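Local coordinates for RNA-binding protein Lsm (Halobacterium salinarum R1, PDB 6TFL) that binds RNA as an Lsm (SmAP) protein of the Sm fold, with seven copies making up its assembly, at the interface of chains A and B. Residues are numbered along the deposited sequence; one frame, centred on the assembly and turned at random. Chains: chain A/B, RNA-binding protein Lsm.

Contact 1: the interface of chains A and B. Residues chain A 22, 58-59, 61; chain B 23, 25, 27, 29, 50, 52.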
ATOM      1  N   ARG A  22      15.272 -11.060   7.082  1.00 40.98           N
ATOM      2  CA  ARG A  22      14.348 -11.131   8.202  1.00 38.39           C
ATOM      3  C   ARG A  22      13.003 -10.558   7.774  1.00 40.79           C
ATOM      4  O   ARG A  22      12.940  -9.452   7.226  1.00 40.02           O
ATOM      5  CB  ARG A  22      14.912 -10.389   9.412  1.00 38.59           C
ATOM      6  CG  ARG A  22      13.979 -10.332  10.622  1.00 53.73           C
ATOM      7  CD  ARG A  22      14.657  -9.622  11.807  1.00 69.99           C
ATOM      8  NE  ARG A  22      14.056  -8.323  12.127  1.00 70.18           N
ATOM      9  CZ  ARG A  22      14.761  -7.226  12.397  1.00 72.70           C
ATOM     10  NH1 ARG A  22      16.092  -7.278  12.370  1.00 68.38           N
ATOM     11  NH2 ARG A  22      14.141  -6.079  12.689  1.00 65.39           N
ATOM     12  N   VAL A  58      11.948  -6.997   6.283  1.00 42.22           N
ATOM     13  CA  VAL A  58      12.327  -5.932   7.207  1.00 41.90           C
ATOM     14  C   VAL A  58      13.771  -5.541   6.918  1.00 40.18           C
ATOM     15  O   VAL A  58      14.049  -4.406   6.517  1.00 38.45           O
ATOM     16  CB  VAL A  58      12.157  -6.365   8.673  1.00 47.36           C
ATOM     17  CG1 VAL A  58      12.503  -5.220   9.606  1.00 39.96           C
ATOM     18  CG2 VAL A  58      10.747  -6.837   8.915  1.00 40.84           C
ATOM     19  N   THR A  59      14.698  -6.485   7.093  1.00 36.29           N
ATOM     20  CA  THR A  59      16.108  -6.241   6.821  1.00 37.35           C
ATOM     21  C   THR A  59      16.717  -7.371   5.997  1.00 37.37           C
ATOM     22  O   THR A  59      16.297  -8.530   6.080  1.00 37.04           O
ATOM     23  CB  THR A  59      16.928  -6.090   8.116  1.00 42.22           C
ATOM     24  OG1 THR A  59      16.903  -7.322   8.842  1.00 42.33           O
ATOM     25  CG2 THR A  59      16.381  -4.948   9.002  1.00 45.52           C
ATOM     26  N   LYS A  61      20.748  -8.740   5.523  1.00 40.93           N
ATOM     27  CA  LYS A  61      22.121  -8.581   6.017  1.00 38.69           C
ATOM     28  C   LYS A  61      23.078  -9.369   5.137  1.00 41.05           C
ATOM     29  O   LYS A  61      23.206 -10.597   5.294  1.00 39.66           O
ATOM     30  CB  LYS A  61      22.246  -9.023   7.475  1.00 37.91           C
ATOM     31  CG  LYS A  61      21.442  -8.168   8.453  1.00 43.41           C
ATOM     32  CD  LYS A  61      21.811  -8.472   9.901  1.00 53.63           C
ATOM     33  CE  LYS A  61      20.993  -7.614  10.882  1.00 76.72           C
ATOM     34  NZ  LYS A  61      19.513  -7.954  10.934  1.00 66.16           N
TER
ATOM     35  N   LEU B  23      12.469   1.506  13.694  1.00 42.99           N
ATOM     36  CA  LEU B  23      11.547   0.727  12.875  1.00 41.28           C
ATOM     37  C   LEU B  23      10.171   0.614  13.532  1.00 45.59           C
ATOM     38  O   LEU B  23       9.980   0.920  14.715  1.00 46.69           O
ATOM     39  CB  LEU B  23      12.117  -0.672  12.616  1.00 38.91           C
ATOM     40  CG  LEU B  23      13.447  -0.778  11.874  1.00 38.98           C
ATOM     41  CD1 LEU B  23      13.552  -2.126  11.220  1.00 39.03           C
ATOM     42  CD2 LEU B  23      13.623   0.310  10.844  1.00 37.35           C
ATOM     43  N   ASP B  25       8.508  -2.126  14.231  1.00 47.90           N
ATOM     44  CA  ASP B  25       8.523  -3.121  15.301  1.00 47.39           C
ATOM     45  C   ASP B  25       9.254  -2.643  16.560  1.00 57.26           C
ATOM     46  O   ASP B  25       9.308  -3.389  17.550  1.00 56.33           O
ATOM     47  CB  ASP B  25       9.137  -4.436  14.804  1.00 52.65           C
ATOM     48  CG  ASP B  25      10.578  -4.275  14.288  1.00 65.94           C
ATOM     49  OD1 ASP B  25      10.879  -4.800  13.185  1.00 54.58           O
ATOM     50  OD2 ASP B  25      11.411  -3.650  14.987  1.00 56.84           O
ATOM     51  N   ASP B  27      12.549  -1.865  16.920  1.00 49.90           N
ATOM     52  CA  ASP B  27      13.998  -1.995  16.851  1.00 48.74           C
ATOM     53  C   ASP B  27      14.635  -0.699  16.359  1.00 47.35           C
ATOM     54  O   ASP B  27      14.035   0.070  15.606  1.00 45.42           O
ATOM     55  CB  ASP B  27      14.386  -3.159  15.933  1.00 46.29           C
ATOM     56  CG  ASP B  27      14.189  -4.529  16.595  1.00 60.78           C
ATOM     57  OD1 ASP B  27      14.091  -5.542  15.869  1.00 64.28           O
ATOM     58  OD2 ASP B  27      14.131  -4.593  17.844  1.00 70.37           O
ATOM     59  N   PHE B  29      18.377   0.951  14.768  1.00 46.06           N
ATOM     60  CA  PHE B  29      19.646   0.622  14.122  1.00 43.29           C
ATOM     61  C   PHE B  29      20.487   1.883  14.048  1.00 47.52           C
ATOM     62  O   PHE B  29      20.044   2.899  13.494  1.00 44.37           O
ATOM     63  CB  PHE B  29      19.445   0.040  12.726  1.00 42.31           C
ATOM     64  CG  PHE B  29      18.848  -1.333  12.720  1.00 48.92           C
ATOM     65  CD1 PHE B  29      17.478  -1.506  12.840  1.00 34.67           C
ATOM     66  CD2 PHE B  29      19.659  -2.458  12.570  1.00 45.01           C
ATOM     67  CE1 PHE B  29      16.924  -2.769  12.829  1.00 38.26           C
ATOM     68  CE2 PHE B  29      19.108  -3.733  12.554  1.00 38.09           C
ATOM     69  CZ  PHE B  29      17.741  -3.889  12.682  1.00 40.34           C
ATOM     70  N   THR B  50      23.643  -3.678   7.138  1.00 42.20           N
ATOM     71  CA  THR B  50      22.210  -3.918   7.272  1.00 39.14           C
ATOM     72  C   THR B  50      21.486  -3.111   6.213  1.00 36.12           C
ATOM     73  O   THR B  50      21.574  -1.877   6.205  1.00 36.55           O
ATOM     74  CB  THR B  50      21.700  -3.529   8.659  1.00 41.88           C
ATOM     75  OG1 THR B  50      22.381  -4.299   9.656  1.00 46.86           O
ATOM     76  CG2 THR B  50      20.206  -3.786   8.757  1.00 38.83           C
ATOM     77  N   ILE B  52      17.882  -1.939   5.147  1.00 33.93           N
ATOM     78  CA  ILE B  52      16.562  -1.785   5.752  1.00 34.28           C
ATOM     79  C   ILE B  52      15.569  -1.353   4.681  1.00 40.91           C
ATOM     80  O   ILE B  52      15.787  -0.361   3.974  1.00 36.80           O
ATOM     81  CB  ILE B  52      16.569  -0.771   6.907  1.00 36.22           C
ATOM     82  CG1 ILE B  52      17.626  -1.148   7.947  1.00 37.36           C
ATOM     83  CG2 ILE B  52      15.205  -0.728   7.551  1.00 29.85           C
ATOM     84  CD1 ILE B  52      17.893  -0.077   8.940  1.00 35.63           C
TER

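Contact 2: the interface of chains A and B. Residues chain A 24, 40, 54-55, 57-58; chain B 51-53, 55-56.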
ATOM      1  N   LYS A  24       8.716  -9.590   8.320  1.00 42.52           N
ATOM      2  CA  LYS A  24       7.887  -8.885   9.298  1.00 42.23           C
ATOM      3  C   LYS A  24       7.294  -9.833  10.324  1.00 48.20           C
ATOM      4  O   LYS A  24       7.066  -9.432  11.468  1.00 43.23           O
ATOM      5  CB  LYS A  24       6.774  -8.107   8.600  1.00 35.99           C
ATOM      6  CG  LYS A  24       7.295  -6.998   7.723  1.00 43.68           C
ATOM      7  CD  LYS A  24       6.187  -6.238   7.024  1.00 39.43           C
ATOM      8  CE  LYS A  24       6.800  -5.158   6.155  1.00 42.91           C
ATOM      9  NZ  LYS A  24       5.757  -4.338   5.513  1.00 61.82           N
ATOM     10  N   MET A  40      12.519  -5.475  -4.321  1.00 36.98           N
ATOM     11  CA  MET A  40      13.254  -6.201  -3.298  1.00 45.08           C
ATOM     12  C   MET A  40      12.651  -7.574  -3.025  1.00 41.97           C
ATOM     13  O   MET A  40      12.839  -8.121  -1.932  1.00 42.66           O
ATOM     14  CB  MET A  40      13.384  -5.405  -1.987  1.00 37.05           C
ATOM     15  CG  MET A  40      14.784  -5.434  -1.405  1.00 48.41           C
ATOM     16  SD  MET A  40      14.957  -4.582   0.195  1.00 54.66           S
ATOM     17  CE  MET A  40      15.355  -2.932  -0.375  1.00 44.02           C
ATOM     18  N   GLY A  54       9.103  -9.031  -1.607  1.00 37.83           N
ATOM     19  CA  GLY A  54       9.771  -7.946  -0.917  1.00 35.30           C
ATOM     20  C   GLY A  54       8.932  -7.289   0.165  1.00 46.22           C
ATOM     21  O   GLY A  54       9.470  -6.844   1.186  1.00 43.07           O
ATOM     22  N   ASP A  55       7.609  -7.230  -0.025  1.00 43.11           N
ATOM     23  CA  ASP A  55       6.766  -6.540   0.938  1.00 44.22           C
ATOM     24  C   ASP A  55       6.862  -7.133   2.342  1.00 39.59           C
ATOM     25  O   ASP A  55       6.517  -6.446   3.302  1.00 40.01           O
ATOM     26  CB  ASP A  55       5.312  -6.538   0.458  1.00 51.71           C
ATOM     27  CG  ASP A  55       4.609  -7.881   0.673  1.00 68.58           C
ATOM     28  OD1 ASP A  55       3.603  -7.907   1.420  1.00 71.16           O
ATOM     29  OD2 ASP A  55       5.052  -8.907   0.085  1.00 71.72           O
ATOM     30  N   VAL A  57       9.793  -8.059   3.717  1.00 32.66           N
ATOM     31  CA  VAL A  57      11.167  -7.914   4.184  1.00 42.71           C
ATOM     32  C   VAL A  57      11.262  -6.759   5.172  1.00 42.48           C
ATOM     33  O   VAL A  57      10.698  -5.677   4.950  1.00 49.83           O
ATOM     34  CB  VAL A  57      12.115  -7.704   2.996  1.00 42.82           C
ATOM     35  CG1 VAL A  57      13.538  -7.452   3.494  1.00 35.86           C
ATOM     36  CG2 VAL A  57      12.043  -8.905   2.056  1.00 34.89           C
ATOM     37  N   VAL A  58      11.948  -6.997   6.283  1.00 42.22           N
ATOM     38  CA  VAL A  58      12.327  -5.932   7.207  1.00 41.90           C
ATOM     39  C   VAL A  58      13.771  -5.541   6.918  1.00 40.18           C
ATOM     40  O   VAL A  58      14.049  -4.406   6.517  1.00 38.45           O
ATOM     41  CB  VAL A  58      12.157  -6.365   8.673  1.00 47.36           C
ATOM     42  CG1 VAL A  58      12.503  -5.220   9.606  1.00 39.96           C
ATOM     43  CG2 VAL A  58      10.747  -6.837   8.915  1.00 40.84           C
TER
ATOM     44  N   ILE B  51      20.782  -3.795   5.320  1.00 31.40           N
ATOM     45  CA  ILE B  51      19.866  -3.132   4.401  1.00 30.30           C
ATOM     46  C   ILE B  51      18.492  -3.120   5.047  1.00 36.58           C
ATOM     47  O   ILE B  51      17.985  -4.174   5.450  1.00 40.66           O
ATOM     48  CB  ILE B  51      19.823  -3.843   3.041  1.00 33.06           C
ATOM     49  CG1 ILE B  51      21.217  -3.931   2.422  1.00 38.79           C
ATOM     50  CG2 ILE B  51      18.891  -3.109   2.103  1.00 37.82           C
ATOM     51  CD1 ILE B  51      21.305  -4.899   1.268  1.00 32.67           C
ATOM     52  N   ILE B  52      17.882  -1.939   5.147  1.00 33.93           N
ATOM     53  CA  ILE B  52      16.562  -1.785   5.752  1.00 34.28           C
ATOM     54  C   ILE B  52      15.569  -1.353   4.681  1.00 40.91           C
ATOM     55  O   ILE B  52      15.787  -0.361   3.974  1.00 36.80           O
ATOM     56  CB  ILE B  52      16.569  -0.771   6.907  1.00 36.22           C
ATOM     57  CG1 ILE B  52      17.626  -1.148   7.947  1.00 37.36           C
ATOM     58  CG2 ILE B  52      15.205  -0.728   7.551  1.00 29.85           C
ATOM     59  CD1 ILE B  52      17.893  -0.077   8.940  1.00 35.63           C
ATOM     60  N   ARG B  53      14.465  -2.074   4.580  1.00 43.41           N
ATOM     61  CA  ARG B  53      13.442  -1.706   3.622  1.00 41.61           C
ATOM     62  C   ARG B  53      12.639  -0.523   4.163  1.00 42.41           C
ATOM     63  O   ARG B  53      12.193  -0.531   5.315  1.00 44.74           O
ATOM     64  CB  ARG B  53      12.554  -2.907   3.323  1.00 48.07           C
ATOM     65  CG  ARG B  53      11.816  -2.764   2.028  1.00 48.43           C
ATOM     66  CD  ARG B  53      11.232  -4.072   1.574  1.00 51.57           C
ATOM     67  NE  ARG B  53      10.506  -3.901   0.322  1.00 52.26           N
ATOM     68  CZ  ARG B  53       9.244  -3.501   0.253  1.00 57.53           C
ATOM     69  NH1 ARG B  53       8.582  -3.241   1.378  1.00 55.13           N
ATOM     70  NH2 ARG B  53       8.647  -3.379  -0.929  1.00 53.26           N
ATOM     71  N   ASP B  55       9.687   0.802   3.941  1.00 41.82           N
ATOM     72  CA  ASP B  55       8.347   0.771   4.511  1.00 43.59           C
ATOM     73  C   ASP B  55       8.326   0.329   5.977  1.00 40.38           C
ATOM     74  O   ASP B  55       7.271   0.393   6.599  1.00 43.43           O
ATOM     75  CB  ASP B  55       7.424  -0.109   3.651  1.00 52.13           C
ATOM     76  CG  ASP B  55       7.461  -1.582   4.033  1.00 52.02           C
ATOM     77  OD1 ASP B  55       6.400  -2.230   3.949  1.00 72.54           O
ATOM     78  OD2 ASP B  55       8.529  -2.113   4.384  1.00 65.98           O
ATOM     79  N   ASN B  56       9.443  -0.080   6.562  1.00 40.20           N
ATOM     80  CA  ASN B  56       9.502  -0.380   7.985  1.00 41.49           C
ATOM     81  C   ASN B  56       9.975   0.805   8.815  1.00 42.27           C
ATOM     82  O   ASN B  56       9.958   0.728  10.046  1.00 43.24           O
ATOM     83  CB  ASN B  56      10.431  -1.573   8.258  1.00 42.02           C
ATOM     84  CG  ASN B  56      10.062  -2.809   7.451  1.00 46.63           C
ATOM     85  OD1 ASN B  56       9.133  -3.542   7.810  1.00 49.02           O
ATOM     86  ND2 ASN B  56      10.788  -3.046   6.358  1.00 44.52           N
TER

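Contact 1: the interface of chains A and B
A:Thr59 and B:Ile52 form an antiparallel bridge that joins strand 59-61 of chain A to strand 49-52 of chain B, the edge-strand pairing through which Sm-fold subunits assemble into rings. Beside it, A:Arg22 reaches over to two carboxylates of chain B. Its CG is anti to the backbone N (chi1 177°) and the chain bends at chi3, bringing the guanidinium end to the acids. NH2 makes salt bridges to both: OD1 of B:Asp27 lies 3.2 Å from A:Arg22 NH2, and OD1 of B:Asp25 3.5 Å from that nitrogen. B:Asp25 comes tip to tip, with OD1 in the guanidinium plane at its edge, whereas the carboxylate of B:Asp27 is turned 86° to that plane. OD2 of B:Asp25 accepts the backbone N of B:Asp27 at 2.9 Å, tying the two acids together. An alanine in place of B:Asp25 would probably leave A:Arg22 with a weaker counter-charge and the backbone N of B:Asp27 without this acceptor. The ring of B:Phe29 does not stack on A:Arg22; CZ meets NH1 edge to edge at 3.8 Å, with the planes 12° apart. Apolar contacts complete the patch: A:Val58 CG1 touches B:Leu23 CD1 at 3.6 Å, and the A:Thr59 methyl CG2 packs on B:Thr50 CG2 at 4.0 Å and near the B:Phe29 tip. Strand pairing, charge and packing together hold neighbouring subunits side by side.

Contact 2: the interface of chains A and B
B:Arg53 lies across A:Met40, A:Gly54 and A:Val57 at the subunit boundary, just beyond the end of strand 49-52, and it belongs to the uridine pocket of this Lsm protein. The backbone N of B:Arg53 continues the inter-chain pairing with a bond to A:Val58 O at 3.1 Å. From there the side chain leaves with CG roughly anti to the backbone N (chi1 -159°) and stays extended as far as NE. CB passes near the carbonyl oxygen A:Val57 O, and CG runs beside the A:Met40 sulfur, the two side chains sliding past each other in opposite directions. B:Arg53 CD lies 4.0 Å from A:Met40 SD, packs on A:Val57 CB and also approaches A:Gly54 O. The guanidinium then sets one face over the 3-10 helix 54-56 of chain A: A:Gly54 O is 3.2 Å from B:Arg53 NE but above the plane, a face contact, and A:Asp55 CA lies over the same face near NH1. NH2 lies over the backbone where A:Gly54 C joins A:Asp55 N, and A:Met40 CB sits at the edge of the group. At the tip B:Arg53 NH1 makes a salt bridge within its own chain to B:Asp55 OD2, at 3.2 Å. The other carboxylate oxygen, B:Asp55 OD1, takes A:Lys24 NZ at 2.7 Å on its syn side, 26° out of plane, so this acid sits between two basic groups and would probably favour its charged form. B:Asn56 ND2 bonds A:Val57 O at 3.0 Å, on a lone pair of that carbonyl, and also reaches B:Arg53 O at 3.1 Å. This network ties the two chains together and probably steadies B:Arg53 and B:Asp55, two residues of the uridine pocket.

Contact 1 and contact 2 are neighbouring stretches of one seam, with the centres of their C-alpha atoms about 7 Å apart. A:Val58 and B:Ile52 belong to both: A:Val58 turns its side chain to chain B while its carbonyl takes up the backbone pairing, so the two patches meet on a common length of main chain. Contact 1 gathers strand pairing and an arginine facing two acids; contact 2 carries the 3-10 helices and residues of the uridine pocket. Each chain offers different surfaces to its neighbour, a head-to-tail arrangement that can repeat around the seven-copy assembly and places the uridine pocket beside the seam, which may link ring building to RNA binding.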